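Local coordinates for protein prgH (Salmonella enterica subsp. enterica serovar Typhimurium, PDB 4G2S) that probably forms part of the basal body of the type III secretion system used in cell invasion, this fragment being its FHA-type domain, at residues 29-34 and 60-65; 54-59 and 98-103; 89-94 and 104-109; 21-26 and 65-70. One frame throughout, in Å; residues are numbered along the deposited sequence.

Contact 1 of 4, residues 29-34 and 60-65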
loop_
_atom_site.group_PDB
_atom_site.type_symbol
_atom_site.label_atom_id
_atom_site.label_comp_id
_atom_site.label_asym_id
_atom_site.label_seq_id
_atom_site.Cartn_x
_atom_site.Cartn_y
_atom_site.Cartn_z
ATOM N N LEU A 29 7.078 10.119 19.039
ATOM C CA LEU A 29 6.457 11.055 18.060
ATOM C C LEU A 29 5.088 10.624 17.542
ATOM O O LEU A 29 4.877 9.464 17.116
ATOM C CB LEU A 29 7.354 11.238 16.882
ATOM C CG LEU A 29 6.948 12.269 15.756
ATOM C CD1 LEU A 29 6.916 13.641 16.357
ATOM C CD2 LEU A 29 7.988 12.193 14.572
ATOM N N PHE A 30 4.192 11.587 17.557
ATOM C CA PHE A 30 2.876 11.518 16.996
ATOM C C PHE A 30 2.785 12.551 15.877
ATOM O O PHE A 30 2.830 13.756 16.095
ATOM C CB PHE A 30 1.805 11.738 18.074
ATOM C CG PHE A 30 1.757 10.626 19.061
ATOM C CD1 PHE A 30 2.651 10.616 20.121
ATOM C CD2 PHE A 30 0.941 9.554 18.872
ATOM C CE1 PHE A 30 2.655 9.562 21.034
ATOM C CE2 PHE A 30 0.920 8.475 19.801
ATOM C CZ PHE A 30 1.780 8.501 20.869
ATOM N N VAL A 31 2.599 12.063 14.652
ATOM C CA VAL A 31 2.385 12.914 13.498
ATOM C C VAL A 31 0.888 12.881 13.278
ATOM O O VAL A 31 0.312 11.777 13.181
ATOM C CB VAL A 31 3.070 12.387 12.221
ATOM C CG1 VAL A 31 2.695 13.284 11.004
ATOM C CG2 VAL A 31 4.573 12.282 12.408
ATOM N N VAL A 32 0.275 14.079 13.250
ATOM C CA VAL A 32 -1.144 14.266 13.271
ATOM C C VAL A 32 -1.538 15.212 12.105
ATOM O O VAL A 32 -1.136 16.393 12.017
ATOM C CB VAL A 32 -1.645 14.894 14.569
ATOM C CG1 VAL A 32 -3.147 14.853 14.659
ATOM C CG2 VAL A 32 -1.063 14.283 15.821
ATOM N N GLY A 33 -2.312 14.682 11.180
ATOM C CA GLY A 33 -2.640 15.454 10.002
ATOM C C GLY A 33 -3.334 14.687 8.897
ATOM O O GLY A 33 -3.947 13.635 9.108
ATOM N N GLN A 34 -3.254 15.254 7.704
ATOM C CA GLN A 34 -3.950 14.721 6.525
ATOM C C GLN A 34 -3.121 13.672 5.739
ATOM O O GLN A 34 -2.059 13.181 6.214
ATOM C CB GLN A 34 -4.357 15.887 5.636
ATOM C CG GLN A 34 -5.109 17.022 6.326
ATOM C CD GLN A 34 -5.624 18.036 5.316
ATOM O OE1 GLN A 34 -5.364 17.906 4.123
ATOM N NE2 GLN A 34 -6.344 19.057 5.791
ATOM N N GLY A 60 -4.518 19.626 13.188
ATOM C CA GLY A 60 -3.557 18.633 13.678
ATOM C C GLY A 60 -2.208 19.289 13.968
ATOM O O GLY A 60 -1.711 20.090 13.191
ATOM N N VAL A 61 -1.619 18.963 15.090
ATOM C CA VAL A 61 -0.302 19.435 15.465
ATOM C C VAL A 61 0.551 18.203 15.876
ATOM O O VAL A 61 0.064 17.425 16.674
ATOM C CB VAL A 61 -0.364 20.335 16.694
ATOM C CG1 VAL A 61 1.045 20.732 17.131
ATOM C CG2 VAL A 61 -1.179 21.616 16.428
ATOM N N ASN A 62 1.784 18.117 15.389
ATOM C CA ASN A 62 2.660 16.961 15.762
ATOM C C ASN A 62 3.134 17.182 17.188
ATOM O O ASN A 62 3.294 18.375 17.626
ATOM C CB ASN A 62 3.833 16.881 14.822
ATOM C CG ASN A 62 3.415 16.536 13.343
ATOM O OD1 ASN A 62 2.200 16.348 13.031
ATOM N ND2 ASN A 62 4.402 16.390 12.478
ATOM N N PHE A 63 3.348 16.106 17.887
ATOM C CA PHE A 63 3.844 16.255 19.228
ATOM C C PHE A 63 4.706 15.071 19.657
ATOM O O PHE A 63 4.588 14.007 19.060
ATOM C CB PHE A 63 2.688 16.496 20.203
ATOM C CG PHE A 63 1.720 15.361 20.320
ATOM C CD1 PHE A 63 1.846 14.395 21.264
ATOM C CD2 PHE A 63 0.609 15.319 19.476
ATOM C CE1 PHE A 63 0.904 13.377 21.426
ATOM C CE2 PHE A 63 -0.332 14.319 19.610
ATOM C CZ PHE A 63 -0.178 13.299 20.549
ATOM N N GLU A 64 5.553 15.271 20.680
ATOM C CA GLU A 64 6.301 14.188 21.301
ATOM C C GLU A 64 5.890 14.057 22.721
ATOM O O GLU A 64 5.749 15.041 23.446
ATOM C CB GLU A 64 7.824 14.378 21.226
ATOM C CG GLU A 64 8.357 14.803 19.861
ATOM C CD GLU A 64 9.878 14.719 19.784
ATOM O OE1 GLU A 64 10.445 14.674 18.685
ATOM O OE2 GLU A 64 10.528 14.569 20.855
ATOM N N ILE A 65 5.763 12.819 23.141
ATOM C CA ILE A 65 5.666 12.472 24.552
ATOM C C ILE A 65 6.980 11.908 25.065
ATOM O O ILE A 65 7.607 10.995 24.459
ATOM C CB ILE A 65 4.470 11.537 24.824
ATOM C CG1 ILE A 65 3.201 12.273 24.391
ATOM C CG2 ILE A 65 4.443 11.137 26.304
ATOM C CD1 ILE A 65 1.931 11.705 24.936
#
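Strands 29-33 and 63-65 run antiparallel at 154°, packed tightest on the face carrying Phe-30 and Phe-63. The backbones of these two residues exchange both hydrogen bonds, Phe-30 N to Phe-63 O at 2.9 Å and Phe-63 N to Phe-30 O at 3.0 Å. Phe-63 holds its CG in the crowded position between N and the carbonyl carbon (chi1 64°), swinging the ring under its partner. Phe-30 CB sits over one face, a CH-pi contact 3.7 Å from the Phe-63 ring centroid. The rings are nearly parallel (12°) but slid so far that they barely overlap. Val-32 CG2 continues this packing against Phe-63 CE2, and Leu-100 and Ile-102 line the same core. Towards Gly-60 and Val-61, both partly exposed, the backbones stay close, but the ladder of backbone bonds ends and a side chain takes over: Asn-62 OD1 accepts a hydrogen bond from Val-32 N at 3.0 Å, almost straight although the N lies above the amide plane. Its ND2 serves Ser-15 O and Asn-17 O of the second subunit. On the other face, Leu-29 CD1 rests on Glu-64 CG. The chemistry joins an apolar core to a polar subunit interface, one buried amide gripped from both ends.

Contact 2 of 4, residues 54-59 and 98-103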
loop_
_atom_site.group_PDB
_atom_site.type_symbol
_atom_site.label_atom_id
_atom_site.label_comp_id
_atom_site.label_asym_id
_atom_site.label_seq_id
_atom_site.Cartn_x
_atom_site.Cartn_y
_atom_site.Cartn_z
ATOM N N ILE A 54 -1.568 9.752 13.238
ATOM C CA ILE A 54 -2.971 9.887 13.556
ATOM C C ILE A 54 -3.601 10.799 12.502
ATOM O O ILE A 54 -3.135 11.907 12.314
ATOM C CB ILE A 54 -3.141 10.613 14.935
ATOM C CG1 ILE A 54 -2.423 9.793 15.992
ATOM C CG2 ILE A 54 -4.603 10.800 15.302
ATOM C CD1 ILE A 54 -2.347 10.458 17.347
ATOM N N PRO A 55 -4.675 10.350 11.835
ATOM C CA PRO A 55 -5.378 11.200 10.864
ATOM C C PRO A 55 -6.298 12.223 11.539
ATOM O O PRO A 55 -6.973 11.914 12.538
ATOM C CB PRO A 55 -6.180 10.199 10.050
ATOM C CG PRO A 55 -6.524 9.135 11.008
ATOM C CD PRO A 55 -5.272 9.013 11.901
ATOM N N LEU A 56 -6.211 13.458 11.091
ATOM C CA LEU A 56 -7.088 14.515 11.581
ATOM C C LEU A 56 -7.230 15.533 10.439
ATOM O O LEU A 56 -6.244 16.024 9.902
ATOM C CB LEU A 56 -6.529 15.161 12.848
ATOM C CG LEU A 56 -7.527 15.942 13.701
ATOM C CD1 LEU A 56 -8.525 15.026 14.416
ATOM C CD2 LEU A 56 -6.774 16.785 14.720
ATOM N N ASP A 57 -8.460 15.814 10.047
ATOM C CA ASP A 57 -8.673 16.611 8.812
ATOM C C ASP A 57 -8.292 18.076 9.044
ATOM O O ASP A 57 -7.820 18.730 8.138
ATOM C CB ASP A 57 -10.102 16.460 8.292
ATOM C CG ASP A 57 -11.150 16.657 9.376
ATOM O OD1 ASP A 57 -10.751 16.862 10.555
ATOM O OD2 ASP A 57 -12.363 16.593 9.045
ATOM N N HIS A 58 -8.453 18.555 10.282
ATOM C CA HIS A 58 -8.183 19.954 10.631
ATOM C C HIS A 58 -7.571 20.136 12.028
ATOM O O HIS A 58 -7.974 19.503 13.014
ATOM C CB HIS A 58 -9.495 20.761 10.488
ATOM C CG HIS A 58 -9.454 22.148 11.097
ATOM N ND1 HIS A 58 -9.598 22.352 12.416
ATOM C CD2 HIS A 58 -9.319 23.422 10.511
ATOM C CE1 HIS A 58 -9.530 23.677 12.681
ATOM N NE2 HIS A 58 -9.378 24.330 11.512
ATOM N N GLY A 59 -6.602 21.044 12.121
ATOM C CA GLY A 59 -6.089 21.473 13.425
ATOM C C GLY A 59 -5.067 20.506 14.019
ATOM O O GLY A 59 -4.787 20.562 15.226
ATOM N N GLY A 98 -3.343 20.749 19.664
ATOM C CA GLY A 98 -4.120 21.270 18.548
ATOM C C GLY A 98 -5.597 20.849 18.725
ATOM O O GLY A 98 -6.161 21.032 19.820
ATOM N N GLU A 99 -6.218 20.294 17.682
ATOM C CA GLU A 99 -7.627 19.827 17.796
ATOM C C GLU A 99 -7.727 18.359 18.228
ATOM O O GLU A 99 -8.830 17.805 18.309
ATOM C CB GLU A 99 -8.389 20.014 16.466
ATOM C CG GLU A 99 -9.711 20.738 16.595
ATOM C CD GLU A 99 -9.555 22.242 16.768
ATOM O OE1 GLU A 99 -8.520 22.680 17.334
ATOM O OE2 GLU A 99 -10.486 22.988 16.363
ATOM N N LEU A 100 -6.599 17.703 18.480
ATOM C CA LEU A 100 -6.638 16.369 19.007
ATOM C C LEU A 100 -6.819 16.342 20.515
ATOM O O LEU A 100 -6.224 17.168 21.252
ATOM C CB LEU A 100 -5.343 15.642 18.645
ATOM C CG LEU A 100 -5.324 14.168 18.861
ATOM C CD1 LEU A 100 -6.315 13.457 17.928
ATOM C CD2 LEU A 100 -3.901 13.693 18.708
ATOM N N LEU A 101 -7.572 15.353 20.984
ATOM C CA LEU A 101 -7.739 15.126 22.416
ATOM C C LEU A 101 -7.240 13.707 22.799
ATOM O O LEU A 101 -7.669 12.668 22.227
ATOM C CB LEU A 101 -9.217 15.380 22.772
ATOM C CG LEU A 101 -9.627 15.871 24.144
ATOM C CD1 LEU A 101 -11.130 15.994 24.236
ATOM C CD2 LEU A 101 -9.147 14.858 25.147
ATOM N N ILE A 102 -6.291 13.664 23.742
ATOM C CA ILE A 102 -5.670 12.427 24.153
ATOM C C ILE A 102 -5.733 12.318 25.632
ATOM O O ILE A 102 -6.007 13.251 26.328
ATOM C CB ILE A 102 -4.172 12.345 23.739
ATOM C CG1 ILE A 102 -3.350 13.408 24.467
ATOM C CG2 ILE A 102 -3.988 12.594 22.234
ATOM C CD1 ILE A 102 -1.847 13.241 24.218
ATOM N N LEU A 103 -5.364 11.153 26.124
ATOM C CA LEU A 103 -5.357 10.907 27.523
ATOM C C LEU A 103 -4.182 9.955 27.724
ATOM O O LEU A 103 -3.982 9.119 26.870
ATOM C CB LEU A 103 -6.712 10.268 27.915
ATOM C CG LEU A 103 -6.736 10.015 29.414
ATOM C CD1 LEU A 103 -8.110 10.362 29.969
ATOM C CD2 LEU A 103 -6.317 8.600 29.778
#
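The turn after strand 51-55 and the start of strand 100-106 meet where the two sheets of the FHA-like beta sandwich come together at one end. A single backbone hydrogen bond crosses between the two segments, from Glu-99 N to Gly-59 O at 2.9 Å, fairly straight (162°) but with the donor above the carbonyl plane. Both glycines, Gly-59 and Gly-98, have positive phi, and a CB on Gly-98 would collide with Gly-59 O. Deeper in, Ile-54 and Leu-100 cross at about a right angle, Ile-54 CD1 touching Leu-100 CD2 at 3.8 Å. Leu-56, its CG anti to the backbone N (chi1 -161°), directs CD2 onto the backbone between Glu-99 and Leu-100, 3.9 Å from Leu-100 N. Val-32 touches both leucines; Leu-100 is buried against Phe-63, while Leu-56 lies nearer the surface. Outside the core, Glu-99 CB lies 3.5 Å from His-58 O, and the Glu-99 chain bends at chi2 (77°), bringing its carboxylate beside the imidazole. A carboxylate so near could slightly favour a protonated ring, though both groups are exposed and no salt bridge forms: Glu-99 OE2 approaches the ring edge in its plane, 3.9 Å from His-58 CE1.

Contact 3 of 4, residues 89-94 and 104-109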
loop_
_atom_site.group_PDB
_atom_site.type_symbol
_atom_site.label_atom_id
_atom_site.label_comp_id
_atom_site.label_asym_id
_atom_site.label_seq_id
_atom_site.Cartn_x
_atom_site.Cartn_y
_atom_site.Cartn_z
ATOM N N VAL A 89 2.345 17.074 31.824
ATOM C CA VAL A 89 0.986 16.611 31.707
ATOM C C VAL A 89 0.687 15.596 32.783
ATOM O O VAL A 89 1.538 14.814 33.169
ATOM C CB VAL A 89 0.641 15.939 30.335
ATOM C CG1 VAL A 89 0.468 17.004 29.255
ATOM C CG2 VAL A 89 1.701 14.927 29.943
ATOM N N GLN A 90 -0.571 15.599 33.194
ATOM C CA GLN A 90 -1.042 14.733 34.254
ATOM C C GLN A 90 -1.720 13.513 33.667
ATOM O O GLN A 90 -2.327 13.575 32.563
ATOM C CB GLN A 90 -1.998 15.512 35.150
ATOM C CG GLN A 90 -1.404 16.793 35.724
ATOM C CD GLN A 90 0.100 16.691 35.986
ATOM O OE1 GLN A 90 0.554 15.803 36.716
ATOM N NE2 GLN A 90 0.887 17.583 35.353
ATOM N N LEU A 91 -1.584 12.400 34.379
ATOM C CA LEU A 91 -2.236 11.177 33.984
ATOM C C LEU A 91 -3.753 11.262 34.127
ATOM O O LEU A 91 -4.273 11.954 34.990
ATOM C CB LEU A 91 -1.745 10.007 34.795
ATOM C CG LEU A 91 -0.280 9.647 34.668
ATOM C CD1 LEU A 91 0.003 8.527 35.653
ATOM C CD2 LEU A 91 0.074 9.151 33.301
ATOM N N ASN A 92 -4.459 10.538 33.267
ATOM C CA ASN A 92 -5.885 10.339 33.389
ATOM C C ASN A 92 -6.722 11.570 33.214
ATOM O O ASN A 92 -7.814 11.676 33.761
ATOM C CB ASN A 92 -6.248 9.623 34.685
ATOM C CG ASN A 92 -5.593 8.277 34.790
ATOM O OD1 ASN A 92 -5.374 7.610 33.787
ATOM N ND2 ASN A 92 -5.265 7.869 35.993
ATOM N N THR A 93 -6.241 12.489 32.413
ATOM C CA THR A 93 -7.001 13.677 32.128
ATOM C C THR A 93 -6.834 14.060 30.661
ATOM O O THR A 93 -5.738 13.938 30.090
ATOM C CB THR A 93 -6.666 14.818 33.163
ATOM O OG1 THR A 93 -6.685 16.124 32.557
ATOM C CG2 THR A 93 -5.320 14.615 33.803
ATOM N N PRO A 94 -7.927 14.488 30.042
ATOM C CA PRO A 94 -7.893 14.975 28.694
ATOM C C PRO A 94 -6.849 16.074 28.487
ATOM O O PRO A 94 -6.832 17.080 29.198
ATOM C CB PRO A 94 -9.289 15.548 28.475
ATOM C CG PRO A 94 -10.165 14.975 29.539
ATOM C CD PRO A 94 -9.280 14.515 30.640
ATOM N N ILE A 104 -3.325 10.164 28.757
ATOM C CA ILE A 104 -2.191 9.278 29.031
ATOM C C ILE A 104 -2.534 8.551 30.351
ATOM O O ILE A 104 -2.832 9.212 31.377
ATOM C CB ILE A 104 -0.842 10.041 29.154
ATOM C CG1 ILE A 104 -0.548 10.876 27.894
ATOM C CG2 ILE A 104 0.286 9.069 29.434
ATOM C CD1 ILE A 104 0.567 11.915 28.058
ATOM N N ARG A 105 -2.524 7.219 30.322
ATOM C CA ARG A 105 -2.858 6.402 31.498
ATOM C C ARG A 105 -1.792 5.328 31.766
ATOM O O ARG A 105 -1.143 4.862 30.844
ATOM C CB ARG A 105 -4.218 5.714 31.302
ATOM C CG ARG A 105 -4.196 4.669 30.246
ATOM C CD ARG A 105 -5.593 4.102 29.986
ATOM N NE ARG A 105 -5.539 2.925 29.137
ATOM C CZ ARG A 105 -5.105 1.738 29.509
ATOM N NH1 ARG A 105 -4.687 1.520 30.745
ATOM N NH2 ARG A 105 -5.182 0.730 28.665
ATOM N N PRO A 106 -1.646 4.889 33.045
ATOM C CA PRO A 106 -0.936 3.667 33.313
ATOM C C PRO A 106 -1.616 2.469 32.676
ATOM O O PRO A 106 -2.868 2.416 32.609
ATOM C CB PRO A 106 -1.038 3.530 34.811
ATOM C CG PRO A 106 -1.267 4.901 35.307
ATOM C CD PRO A 106 -2.140 5.504 34.282
ATOM N N GLU A 107 -0.822 1.516 32.244
ATOM C CA GLU A 107 -1.368 0.386 31.528
ATOM C C GLU A 107 -2.426 -0.330 32.395
ATOM O O GLU A 107 -3.480 -0.746 31.910
ATOM C CB GLU A 107 -0.249 -0.551 31.133
ATOM C CG GLU A 107 -0.701 -1.762 30.326
ATOM C CD GLU A 107 0.476 -2.653 29.969
ATOM O OE1 GLU A 107 1.548 -2.491 30.598
ATOM O OE2 GLU A 107 0.345 -3.497 29.055
ATOM N N SER A 108 -2.124 -0.412 33.692
ATOM C CA SER A 108 -2.967 -1.046 34.687
ATOM C C SER A 108 -4.267 -0.310 35.040
ATOM O O SER A 108 -5.115 -0.871 35.713
ATOM C CB SER A 108 -2.152 -1.154 35.961
ATOM O OG SER A 108 -1.761 0.161 36.345
ATOM N N GLU A 109 -4.427 0.937 34.617
ATOM C CA GLU A 109 -5.664 1.709 34.889
ATOM C C GLU A 109 -6.485 2.022 33.623
ATOM O O GLU A 109 -6.297 3.106 32.992
ATOM C CB GLU A 109 -5.305 3.009 35.608
ATOM C CG GLU A 109 -4.650 2.776 36.984
ATOM C CD GLU A 109 -4.312 4.056 37.761
ATOM O OE1 GLU A 109 -4.485 5.141 37.171
ATOM O OE2 GLU A 109 -3.888 3.971 38.968
HETATM O O HOH W 1 -3.892 12.468 30.586
HETATM O O HOH W 2 -7.236 5.494 33.176
#
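Asn-92 bridges the loop 89-94 to both strand and turn of 104-109, starting from the backbone: Asn-92 N donates to Ile-104 O at 2.8 Å, in the carbonyl plane and nearly straight (167°). From CB the chain places CG anti to the carbonyl carbon (chi1 -59°), bringing the amide over the strand. There OD1 lies against Arg-105 CB at 3.3 Å and takes a hydrogen bond from a water that also donates to Glu-109 O. On the other branch, ND2 donates a hydrogen bond to Glu-109 OE1 at 3.1 Å; the acceptor lies in the amide plane and is met almost along its C-O axis. The amide is held through both branches. Leu-91 divides its methyls: CD2 meets Ile-104 CG2, while CD1 reaches Pro-106 CG tip to tip at 3.9 Å. Val-89 CG2 touches Ile-104 CD1 at 3.7 Å, and Ile-74 adjoins Val-89, Leu-91 and Ile-104. A second water accepts a hydrogen bond from Ile-104 N and donates to Gln-90 O and Thr-93 O. Glu-109 N bonds to Pro-106 O, closing the type I beta turn that follows strand 100-106, an inner strand of the four-stranded sheet of the FHA-like sandwich.

Contact 4 of 4, residues 21-26 and 65-70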
loop_
_atom_site.group_PDB
_atom_site.type_symbol
_atom_site.label_atom_id
_atom_site.label_comp_id
_atom_site.label_asym_id
_atom_site.label_seq_id
_atom_site.Cartn_x
_atom_site.Cartn_y
_atom_site.Cartn_z
ATOM N N PHE A 21 -2.032 3.575 22.235
ATOM C CA PHE A 21 -0.676 3.389 21.763
ATOM C C PHE A 21 0.267 3.280 22.969
ATOM O O PHE A 21 0.262 4.142 23.885
ATOM C CB PHE A 21 -0.218 4.541 20.904
ATOM C CG PHE A 21 -1.100 4.794 19.722
ATOM C CD1 PHE A 21 -0.906 4.121 18.536
ATOM C CD2 PHE A 21 -2.132 5.691 19.827
ATOM C CE1 PHE A 21 -1.748 4.358 17.439
ATOM C CE2 PHE A 21 -3.001 5.899 18.741
ATOM C CZ PHE A 21 -2.770 5.248 17.552
ATOM N N PRO A 22 1.100 2.236 22.963
ATOM C CA PRO A 22 2.030 2.082 24.086
ATOM C C PRO A 22 3.139 3.085 23.943
ATOM O O PRO A 22 3.644 3.322 22.855
ATOM C CB PRO A 22 2.577 0.653 23.909
ATOM C CG PRO A 22 2.487 0.368 22.455
ATOM C CD PRO A 22 1.255 1.160 21.970
ATOM N N LEU A 23 3.575 3.644 25.054
ATOM C CA LEU A 23 4.695 4.555 25.032
ATOM C C LEU A 23 5.957 3.865 25.510
ATOM O O LEU A 23 5.960 3.163 26.504
ATOM C CB LEU A 23 4.442 5.718 25.957
ATOM C CG LEU A 23 3.358 6.694 25.689
ATOM C CD1 LEU A 23 3.252 7.631 26.894
ATOM C CD2 LEU A 23 3.674 7.437 24.404
ATOM N N LEU A 24 7.028 4.066 24.798
ATOM C CA LEU A 24 8.331 3.596 25.316
ATOM C C LEU A 24 8.988 4.634 26.191
ATOM O O LEU A 24 8.693 5.832 26.135
ATOM C CB LEU A 24 9.255 3.197 24.174
ATOM C CG LEU A 24 9.271 1.696 23.894
ATOM C CD1 LEU A 24 9.859 0.919 25.089
ATOM C CD2 LEU A 24 7.895 1.159 23.526
ATOM N N THR A 25 9.872 4.169 27.066
ATOM C CA THR A 25 10.710 5.091 27.797
ATOM C C THR A 25 11.428 5.922 26.780
ATOM O O THR A 25 11.934 5.393 25.780
ATOM C CB THR A 25 11.749 4.337 28.626
ATOM O OG1 THR A 25 11.051 3.366 29.387
ATOM C CG2 THR A 25 12.482 5.283 29.571
ATOM N N GLY A 26 11.498 7.225 27.036
ATOM C CA GLY A 26 12.114 8.133 26.088
ATOM C C GLY A 26 11.053 8.914 25.321
ATOM O O GLY A 26 10.017 9.272 25.905
ATOM N N ILE A 65 5.763 12.819 23.141
ATOM C CA ILE A 65 5.666 12.472 24.552
ATOM C C ILE A 65 6.980 11.908 25.065
ATOM O O ILE A 65 7.607 10.995 24.459
ATOM C CB ILE A 65 4.470 11.537 24.824
ATOM C CG1 ILE A 65 3.201 12.273 24.391
ATOM C CG2 ILE A 65 4.443 11.137 26.304
ATOM C CD1 ILE A 65 1.931 11.705 24.936
ATOM N N GLN A 66 7.438 12.512 26.173
ATOM C CA GLN A 66 8.692 12.099 26.808
ATOM C C GLN A 66 8.439 11.523 28.196
ATOM O O GLN A 66 7.887 12.213 29.036
ATOM C CB GLN A 66 9.634 13.288 26.974
ATOM C CG GLN A 66 11.011 12.870 27.399
ATOM C CD GLN A 66 12.017 14.015 27.430
ATOM O OE1 GLN A 66 11.778 15.100 26.911
ATOM N NE2 GLN A 66 13.173 13.748 28.014
ATOM N N VAL A 67 8.902 10.304 28.425
ATOM C CA VAL A 67 8.668 9.548 29.669
ATOM C C VAL A 67 10.078 9.357 30.192
ATOM O O VAL A 67 10.859 8.604 29.549
ATOM C CB VAL A 67 8.036 8.176 29.390
ATOM C CG1 VAL A 67 7.947 7.315 30.643
ATOM C CG2 VAL A 67 6.669 8.294 28.700
ATOM N N ASP A 68 10.422 10.038 31.312
ATOM C CA ASP A 68 11.802 9.973 31.838
ATOM C C ASP A 68 12.082 8.536 32.247
ATOM O O ASP A 68 11.168 7.743 32.435
ATOM C CB ASP A 68 12.121 10.992 32.984
ATOM C CG ASP A 68 11.514 10.609 34.368
ATOM O OD1 ASP A 68 10.542 9.813 34.428
ATOM O OD2 ASP A 68 12.028 11.123 35.412
ATOM N N THR A 69 13.355 8.216 32.403
ATOM C CA THR A 69 13.788 6.830 32.574
ATOM C C THR A 69 13.105 6.257 33.811
ATOM O O THR A 69 12.706 5.099 33.837
ATOM C CB THR A 69 15.321 6.727 32.722
ATOM O OG1 THR A 69 15.708 7.152 34.032
ATOM C CG2 THR A 69 16.048 7.587 31.664
ATOM N N ASP A 70 12.953 7.113 34.816
ATOM C CA ASP A 70 12.300 6.778 36.067
ATOM C C ASP A 70 10.784 6.576 36.006
ATOM O O ASP A 70 10.202 5.987 36.927
ATOM C CB ASP A 70 12.600 7.877 37.095
ATOM C CG ASP A 70 13.029 7.305 38.420
ATOM O OD1 ASP A 70 13.146 6.068 38.498
ATOM O OD2 ASP A 70 13.270 8.066 39.373
#
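Gly-26 and Val-67 form an antiparallel hydrogen-bonded pair, with Gly-26 N donating to Val-67 O and Val-67 N to Gly-26 O, each at 2.9 Å and each in the carbonyl plane. Gly-26 O also receives a CA-H...O contact from Gln-66 CA at 3.3 Å, and so lies close to two hydrogens of the facing strand. The glycine has phi 104° and psi -144°, a conformation in which a CB would press on the carbonyl O of Thr-25. Leu-23 supplies the apolar part. With CG anti to the carbonyl carbon (chi1 -66°), its branches drop towards strand 63-67, where CD1 rests on two neighbours: it touches Ile-65 CG2 at 3.7 Å, the side chains crossing at about a right angle, and Val-67 CG2 at 3.9 Å, an oblique crossing. Val-9 lies next to both Leu-23 and Ile-65, and Phe-30 also packs on Leu-23. On the outer side the packing is thinner. Thr-25 CG2, anti to its backbone N, lies across the end of the strand, 3.6 Å from the CA of the poorly ordered Thr-69. Gln-66 faces away, its OE1 hydrogen-bonded to His-77 NE2. The chain thus passes from the sheet of strand 20-22 to Gly-26, which opens strand 26-33 in the other sheet: a connection between the two layers of a beta sandwich, as expected of an FHA-type fold.

In the fold
The four contacts sit around one sandwich core. Contacts 1 and 4 both use strand 63-67 and share Ile-65, although their centres are about 16 Å apart; Phe-30 of contact 1 touches both Phe-21 and Leu-23 of contact 4. Contacts 2 and 3 divide strand 100-106 between them, centres about 18 Å apart. Across the sheets, Ile-65 CD1 meets Ile-104 CD1 of contact 3 at 3.4 Å and Ile-102 CD1 of contact 2 at 4.1 Å. Contacts 1 and 2 lie closest, about 8 Å between centres, where Val-31 O and Ile-54 N, 2.8 Å apart, probably form a hydrogen bond, while contacts 2 and 4, about 20 Å apart, lie on opposite sides of the chain's centre.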